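Local coordinates for protein N-terminal acetyltransferase B complex subunit NAT3 (Candida albicans, PDB 5K04) that transfers acetyl groups to protein N termini as a subunit of the NatB complex, with coenzyme A bound in its GNAT domain, at residues L89-C94 against E125-S130; L119-Y124 against Y129-R134; G56-K61 against L95-L100. All blocks are in the same frame, centred on the assembly; numbering follows the deposited sequence.

Contact 1. Residues L89-C94 against E125-S130. With COA (coenzyme A), chain D.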
# COMPACT_ATOMS: atom_id res chain seq x y z
N LEU B 89 -20.76 15.18 -5.93
CA LEU B 89 -19.32 15.07 -6.10
C LEU B 89 -18.96 14.30 -7.37
O LEU B 89 -18.07 14.71 -8.13
CB LEU B 89 -18.72 14.41 -4.86
CG LEU B 89 -17.22 14.20 -4.83
CD1 LEU B 89 -16.49 15.47 -5.24
CD2 LEU B 89 -16.82 13.77 -3.41
N ALA B 90 -19.66 13.19 -7.63
CA ALA B 90 -19.45 12.46 -8.88
C ALA B 90 -19.76 13.35 -10.08
O ALA B 90 -18.99 13.39 -11.05
CB ALA B 90 -20.32 11.20 -8.90
N SER B 91 -20.88 14.08 -10.02
CA SER B 91 -21.21 14.99 -11.10
C SER B 91 -20.13 16.06 -11.28
O SER B 91 -19.82 16.45 -12.41
CB SER B 91 -22.58 15.62 -10.83
OG SER B 91 -23.57 14.62 -10.71
N LYS B 92 -19.52 16.53 -10.18
CA LYS B 92 -18.47 17.54 -10.28
C LYS B 92 -17.21 16.98 -10.94
O LYS B 92 -16.61 17.64 -11.79
CB LYS B 92 -18.14 18.11 -8.89
CG LYS B 92 -16.67 18.53 -8.72
CD LYS B 92 -16.37 19.24 -7.39
CE LYS B 92 -16.32 20.76 -7.58
NZ LYS B 92 -15.20 21.20 -8.50
N LEU B 93 -16.81 15.77 -10.54
CA LEU B 93 -15.64 15.12 -11.14
C LEU B 93 -15.81 14.93 -12.65
O LEU B 93 -14.86 15.14 -13.42
CB LEU B 93 -15.40 13.77 -10.47
CG LEU B 93 -14.88 13.83 -9.03
CD1 LEU B 93 -15.04 12.48 -8.35
CD2 LEU B 93 -13.42 14.26 -9.00
N CYS B 94 -17.02 14.54 -13.09
CA CYS B 94 -17.28 14.39 -14.51
C CYS B 94 -17.30 15.75 -15.22
O CYS B 94 -16.75 15.89 -16.33
CB CYS B 94 -18.61 13.62 -14.72
SG CYS B 94 -18.67 11.95 -14.11
N GLU B 125 -27.16 11.15 -17.76
CA GLU B 125 -28.18 11.89 -18.48
C GLU B 125 -28.38 13.27 -17.86
O GLU B 125 -28.55 14.26 -18.59
CB GLU B 125 -29.49 11.10 -18.49
CG GLU B 125 -29.45 9.99 -19.53
CD GLU B 125 -30.69 9.15 -19.57
OE1 GLU B 125 -31.52 9.25 -18.63
OE2 GLU B 125 -30.84 8.37 -20.54
N LYS B 126 -28.35 13.36 -16.53
CA LYS B 126 -28.48 14.65 -15.88
C LYS B 126 -27.32 15.57 -16.22
O LYS B 126 -27.46 16.80 -16.15
CB LYS B 126 -28.62 14.46 -14.38
CG LYS B 126 -30.02 14.03 -13.95
CD LYS B 126 -30.12 13.82 -12.46
CE LYS B 126 -31.46 13.20 -12.09
NZ LYS B 126 -31.62 13.04 -10.62
N LEU B 127 -26.17 15.01 -16.60
CA LEU B 127 -24.99 15.77 -16.99
C LEU B 127 -24.97 16.14 -18.47
O LEU B 127 -24.01 16.78 -18.91
CB LEU B 127 -23.73 14.98 -16.66
CG LEU B 127 -23.49 14.75 -15.17
CD1 LEU B 127 -22.19 13.98 -14.94
CD2 LEU B 127 -23.47 16.08 -14.42
N GLY B 128 -26.00 15.76 -19.23
CA GLY B 128 -26.05 16.05 -20.65
C GLY B 128 -25.66 14.90 -21.57
O GLY B 128 -25.71 15.07 -22.80
N TYR B 129 -25.28 13.74 -21.03
CA TYR B 129 -24.95 12.60 -21.87
C TYR B 129 -26.23 11.95 -22.37
O TYR B 129 -27.26 12.00 -21.70
CB TYR B 129 -24.11 11.57 -21.11
CG TYR B 129 -22.72 12.06 -20.75
CD1 TYR B 129 -22.54 12.94 -19.70
CD2 TYR B 129 -21.60 11.62 -21.45
CE1 TYR B 129 -21.28 13.40 -19.36
CE2 TYR B 129 -20.33 12.06 -21.12
CZ TYR B 129 -20.18 12.96 -20.07
OH TYR B 129 -18.94 13.44 -19.73
N SER B 130 -26.15 11.32 -23.55
CA SER B 130 -27.26 10.54 -24.08
C SER B 130 -26.74 9.21 -24.62
O SER B 130 -25.60 9.11 -25.07
CB SER B 130 -28.05 11.29 -25.18
OG SER B 130 -27.18 11.88 -26.13
N1A COA D . -29.56 5.88 -5.52
C2A COA D . -30.64 6.49 -6.36
N3A COA D . -30.03 7.57 -7.25
C4A COA D . -28.63 8.04 -7.26
C5A COA D . -27.54 7.41 -6.25
C6A COA D . -28.09 6.21 -5.37
N6A COA D . -27.27 5.43 -4.51
N7A COA D . -26.11 7.95 -6.55
C8A COA D . -26.10 8.92 -7.78
N9A COA D . -27.69 8.83 -8.13
C1B COA D . -28.15 9.54 -9.52
C2B COA D . -29.45 10.41 -9.45
O2B COA D . -30.70 10.14 -10.08
C3B COA D . -28.68 11.69 -9.27
O3B COA D . -29.08 13.04 -9.02
P3B COA D . -29.73 14.00 -7.86
O7A COA D . -28.66 15.02 -7.52
O8A COA D . -30.90 14.69 -8.56
O9A COA D . -30.09 13.09 -6.70
C4B COA D . -27.19 11.40 -9.86
O4B COA D . -26.95 9.98 -10.24
C5B COA D . -26.00 12.35 -9.46
O5B COA D . -25.39 12.34 -8.17
P1A COA D . -24.02 12.71 -7.39
O1A COA D . -23.17 13.46 -8.33
O2A COA D . -24.38 13.44 -6.12
O3A COA D . -23.41 11.31 -7.04
P2A COA D . -22.37 10.61 -6.03
O4A COA D . -23.15 10.10 -4.86
O5A COA D . -21.26 11.51 -5.77
O6A COA D . -21.94 9.34 -6.91
CBP COA D . -21.70 6.92 -8.00
CCP COA D . -22.50 8.39 -7.83
CDP COA D . -22.56 5.90 -9.02
CEP COA D . -20.13 7.19 -8.58
CAP COA D . -21.59 6.19 -6.43
OAP COA D . -22.72 6.31 -5.59
C9P COA D . -20.48 5.04 -6.32
O9P COA D . -20.75 3.71 -6.48
N8P COA D . -19.05 5.47 -6.65
C7P COA D . -18.07 4.58 -7.50
C6P COA D . -18.63 3.23 -8.08
C5P COA D . -19.71 3.12 -9.31
O5P COA D . -20.89 2.49 -9.21
N4P COA D . -19.36 3.87 -10.54
C3P COA D . -19.61 4.98 -11.43
C2P COA D . -20.89 5.51 -12.06
S1P COA D . -21.79 4.66 -13.33
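Leu127 lays its two methyl groups on one side of the helix 89-94, and the pair illustrates how a forked side chain can bridge two residues nearly one helical turn apart. CD1 rests against Cys94 CB at 3.6 Å, while CD2 meets Ser91 CB at 3.7 Å; Ser91 and Cys94 stand three residues apart, so the fork takes one residue with each prong. The CB of Leu127 points toward the helix, and the gap is spanned by apolar contact.

Ser91 works on two fronts. Its CB takes the leucine methyl, whereas OG, turned back beside the backbone N (chi1 -58°), joins that N in gripping one pyrophosphate oxygen of coenzyme A: OG lies 2.7 Å from COA O1A and Ser91 N 2.9 Å from the same atom. Ala90 N donates to the other phosphate, 3.0 Å from COA O5A. Backbone amides at the first turn of a helix thus meet the diphosphate, where the helix dipole would probably favour the negative charge. This is the pyrophosphate-binding turn familiar from GNAT enzymes.

From the other segment Lys126 leads away from helix 89-96 with its chain extended beyond CG, which carries NZ to the ribose end of the cofactor, 2.7 Å from the 3'-phosphate oxygen COA O8A; NZ also hydrogen-bonds COA O3B, the oxygen linking ribose to phosphate, and the ribose hydroxyl O2B. Gly128, at positive phi (100°), closes the helix in a Schellman motif, its N bonded to Glu125 O.

Helix 89-96 lies over strand 70-80, with Ala90 on Val80 and Cys94 on Val78, while helix 118-126 runs beside it, Leu123 touching Ser91, before the chain turns through Tyr129 into strand 130-135.

Contact 2. Residues L119-Y124 against Y129-R134; sequences LGRILY and YSVFRR. With COA (coenzyme A), chain D.
Tyr129 N donates to Tyr124 O at 2.9 Å, with an N-H...O angle of 150°. The bond closes the last turn of helix 118-126 as the longer bond of the Schellman motif, just before strand 130-135, and it draws the two tyrosines together: their CB atoms are 3.9 Å apart. The same carbonyl oxygen lies at the edge of the Tyr129 ring, near its plane, 3.3 Å from Tyr129 CD1.

The rings form a T-shaped pair, the edge of Tyr124 directed at the face of Tyr129, with centroids 5.6 Å apart and planes at 70°. Tyr124 CD1 stands above the Tyr129 ring, offset toward its rim. Both rings pack on the sheet, where Leu111 of strand 108-114 touches each. Farther out on Tyr124 the ring approaches the cofactor thiol, CE2 lying 3.7 Å from COA S1P.

Farther from the turn, Arg121 and Val131 cross at about a right angle. CG of Arg121 is anti to the backbone N (chi1 171°) and the chain stays extended to NE, so that the guanidinium slides under Val131 CG2, which sits over one face with NE 3.7 Å from it. The charge itself is answered by Glu125, salt-bridged to NE, while the methyl adds an apolar lid.

Leu119 and Leu123 are directed to coenzyme A from the same helix. An alpha-helix flanking the cofactor, then a tight turn into a strand at the edge of the sheet, is the C-terminal part of the GNAT fold. In relatives a tyrosine beside the acyl-carrying thiol is a recurrent feature, and the position of Tyr124 near the thiol is consistent with that place.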
# COMPACT_ATOMS: atom_id res chain seq x y z
N LEU B 119 -29.19 3.54 -12.59
CA LEU B 119 -28.64 4.62 -11.78
C LEU B 119 -27.61 5.43 -12.55
O LEU B 119 -27.67 6.66 -12.61
CB LEU B 119 -28.00 4.01 -10.54
CG LEU B 119 -27.66 5.03 -9.49
CD1 LEU B 119 -28.99 5.66 -9.19
CD2 LEU B 119 -27.05 4.37 -8.28
N GLY B 120 -26.63 4.74 -13.13
CA GLY B 120 -25.53 5.44 -13.76
C GLY B 120 -25.98 6.20 -14.99
O GLY B 120 -25.49 7.30 -15.26
N ARG B 121 -26.93 5.63 -15.73
CA ARG B 121 -27.40 6.27 -16.95
C ARG B 121 -28.05 7.61 -16.64
O ARG B 121 -27.77 8.63 -17.28
CB ARG B 121 -28.37 5.34 -17.66
CG ARG B 121 -29.12 5.93 -18.83
CD ARG B 121 -30.11 4.91 -19.39
NE ARG B 121 -30.79 5.42 -20.57
CZ ARG B 121 -31.61 4.71 -21.34
NH1 ARG B 121 -31.85 3.44 -21.04
NH2 ARG B 121 -32.18 5.26 -22.40
N ILE B 122 -28.90 7.62 -15.61
CA ILE B 122 -29.60 8.84 -15.20
C ILE B 122 -28.61 9.89 -14.72
O ILE B 122 -28.73 11.08 -15.05
CB ILE B 122 -30.65 8.48 -14.13
CG1 ILE B 122 -31.81 7.69 -14.77
CG2 ILE B 122 -31.15 9.73 -13.38
CD1 ILE B 122 -32.78 7.06 -13.78
N LEU B 123 -27.64 9.47 -13.92
CA LEU B 123 -26.55 10.34 -13.49
C LEU B 123 -25.93 11.05 -14.69
O LEU B 123 -25.86 12.28 -14.73
CB LEU B 123 -25.51 9.52 -12.72
CG LEU B 123 -24.13 10.06 -12.35
CD1 LEU B 123 -24.21 11.47 -11.87
CD2 LEU B 123 -23.54 9.23 -11.24
N TYR B 124 -25.49 10.28 -15.68
CA TYR B 124 -24.89 10.88 -16.86
C TYR B 124 -25.91 11.62 -17.72
O TYR B 124 -25.57 12.64 -18.34
CB TYR B 124 -24.16 9.81 -17.66
CG TYR B 124 -22.96 9.24 -16.94
CD1 TYR B 124 -21.86 10.04 -16.63
CD2 TYR B 124 -22.91 7.90 -16.58
CE1 TYR B 124 -20.76 9.51 -15.98
CE2 TYR B 124 -21.81 7.37 -15.92
CZ TYR B 124 -20.74 8.18 -15.63
OH TYR B 124 -19.65 7.65 -14.98
N TYR B 129 -25.28 13.74 -21.03
CA TYR B 129 -24.95 12.60 -21.87
C TYR B 129 -26.23 11.95 -22.37
O TYR B 129 -27.26 12.00 -21.70
CB TYR B 129 -24.11 11.57 -21.11
CG TYR B 129 -22.72 12.06 -20.75
CD1 TYR B 129 -22.54 12.94 -19.70
CD2 TYR B 129 -21.60 11.62 -21.45
CE1 TYR B 129 -21.28 13.40 -19.36
CE2 TYR B 129 -20.33 12.06 -21.12
CZ TYR B 129 -20.18 12.96 -20.07
OH TYR B 129 -18.94 13.44 -19.73
N SER B 130 -26.15 11.32 -23.55
CA SER B 130 -27.26 10.54 -24.08
C SER B 130 -26.74 9.21 -24.62
O SER B 130 -25.60 9.11 -25.07
CB SER B 130 -28.05 11.29 -25.18
OG SER B 130 -27.18 11.88 -26.13
N VAL B 131 -27.59 8.19 -24.54
CA VAL B 131 -27.22 6.87 -25.03
C VAL B 131 -27.01 6.93 -26.53
O VAL B 131 -27.93 7.28 -27.29
CB VAL B 131 -28.28 5.82 -24.68
CG1 VAL B 131 -28.09 4.61 -25.57
CG2 VAL B 131 -28.22 5.43 -23.20
N PHE B 132 -25.81 6.58 -26.97
CA PHE B 132 -25.43 6.56 -28.38
C PHE B 132 -25.58 5.18 -29.01
O PHE B 132 -26.08 5.06 -30.13
CB PHE B 132 -23.98 7.06 -28.53
CG PHE B 132 -23.47 7.08 -29.95
CD1 PHE B 132 -23.87 8.09 -30.83
CD2 PHE B 132 -22.55 6.13 -30.39
CE1 PHE B 132 -23.40 8.13 -32.13
CE2 PHE B 132 -22.07 6.16 -31.69
CZ PHE B 132 -22.49 7.16 -32.57
N ARG B 133 -25.18 4.11 -28.31
CA ARG B 133 -25.14 2.80 -28.94
C ARG B 133 -24.96 1.72 -27.88
O ARG B 133 -24.20 1.89 -26.93
CB ARG B 133 -24.00 2.73 -29.98
CG ARG B 133 -23.83 1.37 -30.63
CD ARG B 133 -23.67 1.40 -32.15
NE ARG B 133 -22.44 2.03 -32.59
CZ ARG B 133 -21.83 1.81 -33.76
NH1 ARG B 133 -22.31 0.93 -34.63
NH2 ARG B 133 -20.72 2.47 -34.04
N ARG B 134 -25.68 0.61 -28.06
CA ARG B 134 -25.50 -0.56 -27.22
C ARG B 134 -24.30 -1.37 -27.73
O ARG B 134 -24.11 -1.53 -28.94
CB ARG B 134 -26.75 -1.42 -27.24
CG ARG B 134 -26.71 -2.57 -26.24
CD ARG B 134 -27.88 -3.53 -26.42
NE ARG B 134 -28.96 -3.27 -25.48
CZ ARG B 134 -29.32 -4.08 -24.49
NH1 ARG B 134 -30.32 -3.75 -23.69
NH2 ARG B 134 -28.68 -5.23 -24.30
N1A COA D . -29.56 5.88 -5.52
C2A COA D . -30.64 6.49 -6.36
N3A COA D . -30.03 7.57 -7.25
C4A COA D . -28.63 8.04 -7.26
C5A COA D . -27.54 7.41 -6.25
C6A COA D . -28.09 6.21 -5.37
N6A COA D . -27.27 5.43 -4.51
N7A COA D . -26.11 7.95 -6.55
C8A COA D . -26.10 8.92 -7.78
N9A COA D . -27.69 8.83 -8.13
C1B COA D . -28.15 9.54 -9.52
C2B COA D . -29.45 10.41 -9.45
O2B COA D . -30.70 10.14 -10.08
C3B COA D . -28.68 11.69 -9.27
O3B COA D . -29.08 13.04 -9.02
P3B COA D . -29.73 14.00 -7.86
O7A COA D . -28.66 15.02 -7.52
O8A COA D . -30.90 14.69 -8.56
O9A COA D . -30.09 13.09 -6.70
C4B COA D . -27.19 11.40 -9.86
O4B COA D . -26.95 9.98 -10.24
C5B COA D . -26.00 12.35 -9.46
O5B COA D . -25.39 12.34 -8.17
P1A COA D . -24.02 12.71 -7.39
O1A COA D . -23.17 13.46 -8.33
O2A COA D . -24.38 13.44 -6.12
O3A COA D . -23.41 11.31 -7.04
P2A COA D . -22.37 10.61 -6.03
O4A COA D . -23.15 10.10 -4.86
O5A COA D . -21.26 11.51 -5.77
O6A COA D . -21.94 9.34 -6.91
CBP COA D . -21.70 6.92 -8.00
CCP COA D . -22.50 8.39 -7.83
CDP COA D . -22.56 5.90 -9.02
CEP COA D . -20.13 7.19 -8.58
CAP COA D . -21.59 6.19 -6.43
OAP COA D . -22.72 6.31 -5.59
C9P COA D . -20.48 5.04 -6.32
O9P COA D . -20.75 3.71 -6.48
N8P COA D . -19.05 5.47 -6.65
C7P COA D . -18.07 4.58 -7.50
C6P COA D . -18.63 3.23 -8.08
C5P COA D . -19.71 3.12 -9.31
O5P COA D . -20.89 2.49 -9.21
N4P COA D . -19.36 3.87 -10.54
C3P COA D . -19.61 4.98 -11.43
C2P COA D . -20.89 5.51 -12.06
S1P COA D . -21.79 4.66 -13.33

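Contact 3. Residues G56-K61 against L95-L100; sequences GYMMAK and LELENL
The beta-sheet of the GNAT core is covered on one face by helix 89-96 and the turns that follow it, and the packing of segment 56-61 of strand 53-65 against residues 95-100 is a small example of how one leucine can bind such a layer together. Leu97 carries the contact, and its two methyls divide the strand between them.

Met58 and Leu97 meet tip to tip, Met58 CE lying 3.7 Å from Leu97 CD1. The other methyl, Leu97 CD2, is set against Ala60 CB at 3.8 Å. Met58 and Ala60 lie on the same side of the strand, two residues apart. The methionine chain is bent at chi2 (67°) and again at chi3, and this folding brings the methyl to Leu97. At Ala60 the backbones approach most closely, the CA atoms of Ala60 and Leu97 being 8.3 Å apart.

Around the pair, Tyr44 of strand 43-48 touches Met58 and Leu97, and Val78 and Ile75 of strand 70-80 add further apolar surface. At the interface with the partner subunit, Asn99 ND2 donates to Glu96 OE2 at 3.0 Å and also to Lys244 O of that neighbouring chain.

Strand, buried apolar layer, and the end of the covering helix with the turn that follows make up the alpha/beta sandwich packing of the GNAT fold.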
# COMPACT_ATOMS: atom_id res chain seq x y z
N GLY B 56 -12.91 10.84 -3.65
CA GLY B 56 -13.24 10.23 -4.93
C GLY B 56 -12.15 10.53 -5.94
O GLY B 56 -11.22 11.29 -5.67
N TYR B 57 -12.29 9.92 -7.12
CA TYR B 57 -11.35 10.21 -8.19
C TYR B 57 -12.00 9.96 -9.55
O TYR B 57 -13.03 9.29 -9.66
CB TYR B 57 -10.04 9.40 -8.07
CG TYR B 57 -10.18 7.88 -8.02
CD1 TYR B 57 -10.25 7.11 -9.18
CD2 TYR B 57 -10.20 7.22 -6.79
CE1 TYR B 57 -10.36 5.73 -9.11
CE2 TYR B 57 -10.31 5.85 -6.71
CZ TYR B 57 -10.38 5.10 -7.87
OH TYR B 57 -10.49 3.73 -7.75
N MET B 58 -11.37 10.56 -10.56
CA MET B 58 -11.70 10.40 -11.97
C MET B 58 -10.47 9.91 -12.72
O MET B 58 -9.37 10.45 -12.56
CB MET B 58 -12.18 11.73 -12.58
CG MET B 58 -11.86 11.85 -14.05
SD MET B 58 -12.79 10.68 -15.00
CE MET B 58 -14.32 11.35 -14.56
N MET B 59 -10.65 8.84 -13.51
CA MET B 59 -9.67 8.37 -14.47
C MET B 59 -10.33 8.49 -15.83
O MET B 59 -11.36 7.85 -16.08
CB MET B 59 -9.23 6.93 -14.22
CG MET B 59 -8.76 6.64 -12.80
SD MET B 59 -8.65 4.90 -12.48
CE MET B 59 -7.50 4.59 -13.72
N ALA B 60 -9.76 9.32 -16.69
CA ALA B 60 -10.24 9.47 -18.05
C ALA B 60 -9.05 9.45 -19.00
O ALA B 60 -7.89 9.53 -18.58
CB ALA B 60 -11.07 10.75 -18.22
N LYS B 61 -9.34 9.37 -20.29
CA LYS B 61 -8.30 9.34 -21.31
C LYS B 61 -8.84 10.00 -22.58
O LYS B 61 -10.03 10.29 -22.69
CB LYS B 61 -7.84 7.91 -21.61
CG LYS B 61 -8.99 6.95 -21.99
CD LYS B 61 -8.47 5.70 -22.70
CE LYS B 61 -9.55 4.63 -22.74
NZ LYS B 61 -9.09 3.40 -23.41
N LEU B 95 -17.88 16.77 -14.58
CA LEU B 95 -17.97 18.10 -15.19
C LEU B 95 -16.61 18.81 -15.27
O LEU B 95 -16.38 19.61 -16.19
CB LEU B 95 -18.97 18.94 -14.42
CG LEU B 95 -20.44 18.66 -14.68
CD1 LEU B 95 -21.30 19.65 -13.89
CD2 LEU B 95 -20.75 18.73 -16.17
N GLU B 96 -15.70 18.54 -14.33
CA GLU B 96 -14.37 19.13 -14.35
C GLU B 96 -13.57 18.76 -15.61
O GLU B 96 -12.69 19.51 -16.03
CB GLU B 96 -13.61 18.70 -13.09
CG GLU B 96 -12.09 18.94 -13.09
CD GLU B 96 -11.68 20.42 -13.06
OE1 GLU B 96 -10.47 20.69 -13.24
OE2 GLU B 96 -12.55 21.30 -12.85
N LEU B 97 -13.86 17.59 -16.20
CA LEU B 97 -13.23 17.22 -17.47
C LEU B 97 -13.43 18.30 -18.52
O LEU B 97 -12.50 18.63 -19.27
CB LEU B 97 -13.80 15.90 -17.97
CG LEU B 97 -13.38 14.65 -17.20
CD1 LEU B 97 -14.22 13.46 -17.61
CD2 LEU B 97 -11.92 14.37 -17.46
N GLU B 98 -14.63 18.88 -18.57
CA GLU B 98 -14.97 19.86 -19.59
C GLU B 98 -14.21 21.17 -19.43
O GLU B 98 -14.23 21.99 -20.35
CB GLU B 98 -16.50 20.08 -19.56
CG GLU B 98 -17.29 18.77 -19.74
CD GLU B 98 -18.81 18.93 -19.56
OE1 GLU B 98 -19.32 20.06 -19.72
OE2 GLU B 98 -19.49 17.92 -19.27
N ASN B 99 -13.54 21.37 -18.28
CA ASN B 99 -12.66 22.51 -18.03
C ASN B 99 -11.24 22.32 -18.54
O ASN B 99 -10.51 23.31 -18.69
CB ASN B 99 -12.59 22.81 -16.53
CG ASN B 99 -13.92 23.29 -15.97
OD1 ASN B 99 -14.80 23.74 -16.72
ND2 ASN B 99 -14.06 23.23 -14.65
N LEU B 100 -10.81 21.08 -18.76
CA LEU B 100 -9.45 20.79 -19.18
C LEU B 100 -9.30 21.00 -20.68
O LEU B 100 -10.15 20.55 -21.47
CB LEU B 100 -9.08 19.36 -18.79
CG LEU B 100 -9.42 19.09 -17.32
CD1 LEU B 100 -9.06 17.66 -16.89
CD2 LEU B 100 -8.75 20.10 -16.41

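How the contacts relate
From the N terminus, strand 53-65 supplies the first segment of contact 3, and the chain then runs through strand 70-80 to helix 89-96. That helix opens contact 1 with residues 89-94, then contact 3 closes at 95-100, so the two loops cross. After strand 108-114, contact 2 opens at 119-124, contact 1 closes at 125-130, and 129-134 closes contact 2, sharing Tyr129 and Ser130 with contact 1. Contact 3 seats the end of helix 89-96 and its following turn on the sheet, contact 1 joins that helix to the end of helix 118-126, and contact 2 ties helix 118-126 to edge strand 130-135. Contacts 1 and 2 both reach coenzyme A.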